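Local coordinates for phage-related protein (Bordetella bronchiseptica RB50, PDB 3BJQ) that is probably a phage major capsid protein, and would then be a building block of the viral head shell, at residues 36-40 / 255-259; 43-49 / 74-80. The contacts are given in a common frame with arbitrary orientation. Residues are numbered along the deposited sequence.

Contact 1: residues 36-40 / 255-259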
# COMPACT_ATOMS: atom_id res chain seq x y z
N PRO E 36 -27.28 -2.22 27.40
CA PRO E 36 -26.15 -2.16 26.48
C PRO E 36 -24.79 -2.35 27.15
O PRO E 36 -24.57 -1.92 28.28
CB PRO E 36 -26.27 -0.76 25.86
CG PRO E 36 -27.66 -0.46 25.98
CD PRO E 36 -28.05 -0.98 27.32
N VAL E 37 -23.89 -2.99 26.42
CA VAL E 37 -22.56 -3.26 26.92
C VAL E 37 -21.70 -1.99 27.00
O VAL E 37 -21.57 -1.25 26.04
CB VAL E 37 -21.86 -4.39 26.10
CG1 VAL E 37 -20.45 -4.63 26.63
CG2 VAL E 37 -22.68 -5.67 26.19
N ALA E 38 -21.15 -1.74 28.19
CA ALA E 38 -20.38 -0.57 28.44
C ALA E 38 -19.16 -0.99 29.27
O ALA E 38 -19.30 -1.83 30.16
CB ALA E 38 -21.22 0.42 29.21
N PRO E 39 -17.96 -0.45 28.96
CA PRO E 39 -16.75 -0.90 29.65
C PRO E 39 -16.55 -0.36 31.07
O PRO E 39 -16.83 0.82 31.36
CB PRO E 39 -15.64 -0.42 28.72
CG PRO E 39 -16.20 0.85 28.16
CD PRO E 39 -17.65 0.57 27.95
N VAL E 40 -16.09 -1.25 31.95
CA VAL E 40 -15.63 -0.90 33.26
C VAL E 40 -14.26 -1.59 33.46
O VAL E 40 -13.85 -2.43 32.66
CB VAL E 40 -16.61 -1.32 34.42
CG1 VAL E 40 -17.95 -0.74 34.22
CG2 VAL E 40 -16.70 -2.83 34.61
N ASP E 255 -21.61 4.27 21.47
CA ASP E 255 -20.47 4.02 22.36
C ASP E 255 -20.99 4.07 23.80
O ASP E 255 -20.76 5.06 24.52
CB ASP E 255 -19.38 5.11 22.21
CG ASP E 255 -18.96 5.35 20.77
OD1 ASP E 255 -18.82 4.36 20.02
OD2 ASP E 255 -18.75 6.54 20.40
N PRO E 256 -21.69 3.03 24.24
CA PRO E 256 -22.35 3.13 25.54
C PRO E 256 -21.36 3.38 26.68
O PRO E 256 -20.25 2.86 26.66
CB PRO E 256 -23.04 1.78 25.71
CG PRO E 256 -23.14 1.19 24.33
CD PRO E 256 -21.94 1.73 23.59
N SER E 257 -21.77 4.22 27.62
CA SER E 257 -20.96 4.62 28.76
C SER E 257 -21.73 4.47 30.05
O SER E 257 -22.81 5.03 30.15
CB SER E 257 -20.59 6.10 28.61
OG SER E 257 -20.01 6.58 29.79
N VAL E 258 -21.16 3.78 31.06
CA VAL E 258 -21.84 3.59 32.35
C VAL E 258 -22.18 4.91 33.08
O VAL E 258 -22.95 4.92 34.04
CB VAL E 258 -21.03 2.65 33.32
CG1 VAL E 258 -20.80 1.32 32.68
CG2 VAL E 258 -19.69 3.30 33.77
N GLU E 259 -21.59 6.02 32.62
CA GLU E 259 -21.75 7.32 33.24
C GLU E 259 -22.92 8.14 32.67
O GLU E 259 -23.30 9.17 33.23
CB GLU E 259 -20.45 8.11 33.05
CG GLU E 259 -19.21 7.41 33.62
CD GLU E 259 -17.94 8.24 33.45
OE1 GLU E 259 -17.15 7.95 32.53
OE2 GLU E 259 -17.73 9.19 34.24
O HOH W 1 -18.24 2.96 30.53
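Pro256 and Val258 form two bumps on the 255-259 loop, and the methyl of Ala38 fits into the hollow between them. Ala38 CB lies 4.2 Å from Pro256 CB, 3.7 Å from Pro256 O and 3.6 Å from Val258 CG1. The Pro256 ring settles against strand 37-40 where it begins: Pro256 CG is 4.0 Å from Pro36 CB and 3.4 Å from Val37 O. Val258 CG1 fills the next dip, touching Val40 CG1 at 3.8 Å. The CA-CB bond of Ser257 points away, and Ser257 OG accepts from Glu259 N (3.3 Å), an ST turn. The loop leads from the six-stranded sheet into strand 264-269, the parallel neighbour of strand 37-40, and packs on the latter just before the chain enters the former. A second subunit also reaches it, its Arg110 hydrogen-bonding Pro256 O. No direct hydrogen bond joins the segments; water 1 links Pro39 O (2.7 Å) to Val258 N (3.1 Å), so their contact is mainly apolar, with one bridging water as its polar link.

Contact 2: residues 43-49 / 74-80; sequences YGGKILT and GYEGDPY
A two-stranded antiparallel ribbon with a beta bulge joins 43-49 to 74-80. The axes of strands 44-49 and 75-77 approach to 4.5 Å at 134°. Both strands are extended, Gly45 almost fully (phi/psi 176/-158), with Gly77 at -108/-133. Gly45 faces Tyr80 and Thr49 faces Tyr75 as hydrogen-bonded pairs; Lys46-Pro79 and Leu48-Glu76 are non-hydrogen-bonded. Between these, at the bulge, Ile47 lies opposite both Gly77 and Asp78, where the chain turns a corner. Six backbone hydrogen bonds link the strands: Gly45 N–Tyr80 O 3.2 Å, Tyr80 N–Gly45 O 2.9 Å, Ile47 N–Asp78 O 2.8 Å, Gly77 N–Ile47 O 2.9 Å, Thr49 N–Tyr75 O 2.8 Å and Tyr75 N–Thr49 O 2.9 Å. The NH of Leu48, pointing away from 74-80, is hydrogen-bonded with Tyr267 OH. Tyr80 (chi1 p) lays its ring face over Gly45 N, and its OH bonds to Gln42 O. Thr49 CB sits over the Tyr75 ring (chi1 p), 3.8 Å from its centroid, a CH-pi contact. Water 2 lies 2.6 Å from Thr49 OG1 and accepts from Asp78 N at 3.1 Å.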
# COMPACT_ATOMS: atom_id res chain seq x y z
N TYR E 43 -13.84 -5.32 38.91
CA TYR E 43 -14.69 -6.49 39.09
C TYR E 43 -15.72 -6.31 40.21
O TYR E 43 -16.77 -6.96 40.22
CB TYR E 43 -13.86 -7.74 39.40
CG TYR E 43 -13.34 -8.40 38.17
CD1 TYR E 43 -12.20 -7.95 37.54
CD2 TYR E 43 -14.02 -9.47 37.61
CE1 TYR E 43 -11.72 -8.57 36.38
CE2 TYR E 43 -13.55 -10.09 36.45
CZ TYR E 43 -12.41 -9.63 35.85
OH TYR E 43 -11.97 -10.21 34.72
N GLY E 44 -15.41 -5.42 41.15
CA GLY E 44 -16.34 -5.07 42.22
C GLY E 44 -16.42 -3.55 42.33
O GLY E 44 -15.44 -2.85 42.08
N GLY E 45 -17.59 -3.03 42.67
CA GLY E 45 -17.73 -1.59 42.78
C GLY E 45 -19.15 -1.21 43.09
O GLY E 45 -19.93 -2.01 43.60
N LYS E 46 -19.49 0.04 42.77
CA LYS E 46 -20.83 0.55 42.97
C LYS E 46 -21.41 0.92 41.62
O LYS E 46 -20.70 1.46 40.78
CB LYS E 46 -20.82 1.78 43.87
CG LYS E 46 -20.93 1.49 45.37
CD LYS E 46 -19.64 1.17 46.00
CE LYS E 46 -19.83 0.94 47.50
NZ LYS E 46 -20.79 -0.17 47.75
N ILE E 47 -22.69 0.63 41.43
CA ILE E 47 -23.39 0.95 40.21
C ILE E 47 -23.59 2.46 40.19
O ILE E 47 -24.15 3.02 41.14
CB ILE E 47 -24.79 0.25 40.13
CG1 ILE E 47 -24.65 -1.27 40.14
CG2 ILE E 47 -25.58 0.72 38.89
CD1 ILE E 47 -25.96 -2.02 40.32
N LEU E 48 -23.17 3.11 39.11
CA LEU E 48 -23.44 4.54 38.96
C LEU E 48 -24.92 4.64 38.68
O LEU E 48 -25.41 4.12 37.66
CB LEU E 48 -22.58 5.16 37.87
CG LEU E 48 -22.57 6.69 37.89
CD1 LEU E 48 -21.94 7.26 39.18
CD2 LEU E 48 -21.82 7.19 36.68
N THR E 49 -25.64 5.28 39.60
CA THR E 49 -27.10 5.26 39.63
C THR E 49 -27.69 6.62 39.26
O THR E 49 -27.17 7.66 39.63
CB THR E 49 -27.58 4.79 41.02
OG1 THR E 49 -27.00 3.51 41.30
CG2 THR E 49 -29.11 4.66 41.12
N GLY E 74 -24.60 10.73 37.77
CA GLY E 74 -25.06 9.68 38.69
C GLY E 74 -24.39 9.68 40.04
O GLY E 74 -23.46 10.46 40.27
N TYR E 75 -24.89 8.81 40.94
CA TYR E 75 -24.31 8.61 42.29
C TYR E 75 -23.94 7.14 42.53
O TYR E 75 -24.49 6.21 41.92
CB TYR E 75 -25.28 9.08 43.40
CG TYR E 75 -26.60 8.32 43.49
CD1 TYR E 75 -27.72 8.77 42.81
CD2 TYR E 75 -26.74 7.19 44.29
CE1 TYR E 75 -28.93 8.10 42.88
CE2 TYR E 75 -27.95 6.51 44.38
CZ TYR E 75 -29.04 6.97 43.65
OH TYR E 75 -30.27 6.33 43.73
N GLU E 76 -23.00 6.91 43.43
CA GLU E 76 -22.63 5.54 43.77
C GLU E 76 -23.78 4.89 44.51
O GLU E 76 -24.12 5.28 45.61
CB GLU E 76 -21.40 5.48 44.65
CG GLU E 76 -20.14 5.91 43.97
CD GLU E 76 -18.94 5.73 44.86
OE1 GLU E 76 -19.00 6.12 46.04
OE2 GLU E 76 -17.92 5.19 44.37
N GLY E 77 -24.36 3.87 43.89
CA GLY E 77 -25.50 3.20 44.49
C GLY E 77 -25.13 1.85 44.99
O GLY E 77 -24.11 1.70 45.65
N ASP E 78 -25.95 0.86 44.66
CA ASP E 78 -25.79 -0.52 45.11
C ASP E 78 -24.52 -1.12 44.55
O ASP E 78 -24.06 -0.74 43.49
CB ASP E 78 -27.00 -1.38 44.69
CG ASP E 78 -28.26 -1.03 45.46
OD1 ASP E 78 -28.18 -0.24 46.40
OD2 ASP E 78 -29.34 -1.57 45.13
N PRO E 79 -23.94 -2.08 45.28
CA PRO E 79 -22.72 -2.68 44.80
C PRO E 79 -23.00 -3.63 43.65
O PRO E 79 -24.11 -4.15 43.52
CB PRO E 79 -22.22 -3.46 46.01
CG PRO E 79 -23.44 -3.82 46.73
CD PRO E 79 -24.36 -2.67 46.56
N TYR E 80 -22.00 -3.81 42.82
CA TYR E 80 -22.06 -4.79 41.74
C TYR E 80 -20.86 -5.70 41.88
O TYR E 80 -19.84 -5.31 42.45
CB TYR E 80 -22.05 -4.13 40.36
CG TYR E 80 -20.69 -3.63 39.88
CD1 TYR E 80 -19.76 -4.50 39.30
CD2 TYR E 80 -20.37 -2.28 39.94
CE1 TYR E 80 -18.55 -4.03 38.82
CE2 TYR E 80 -19.16 -1.81 39.49
CZ TYR E 80 -18.26 -2.69 38.93
OH TYR E 80 -17.07 -2.20 38.49
O HOH W 2 -28.06 1.47 42.41

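How the contacts relate
Contact 1 is partly buried, its centre about 13 Å from that of the chain, whereas contact 2 is a surface ribbon with its centre about 19 Å out; the two contact centres are about 13 Å apart. Strands 37-40 and 44-49 are consecutive, yet the first joins the sheet of strand 264-269 and the second pairs with strand 75-81. Tyr267 serves both: Val40 and Val258 touch it from contact 1, Ile47 and Tyr80 from contact 2. The two also meet directly, Leu48 CD2 lying 3.4 Å from Glu259 CA and Val40 CG2 3.9 Å from Tyr80 OH. Apolar side chains dominate contact 1, which another subunit also reaches; direct backbone hydrogen bonds define contact 2, whose segments no other chain of the assembly touches.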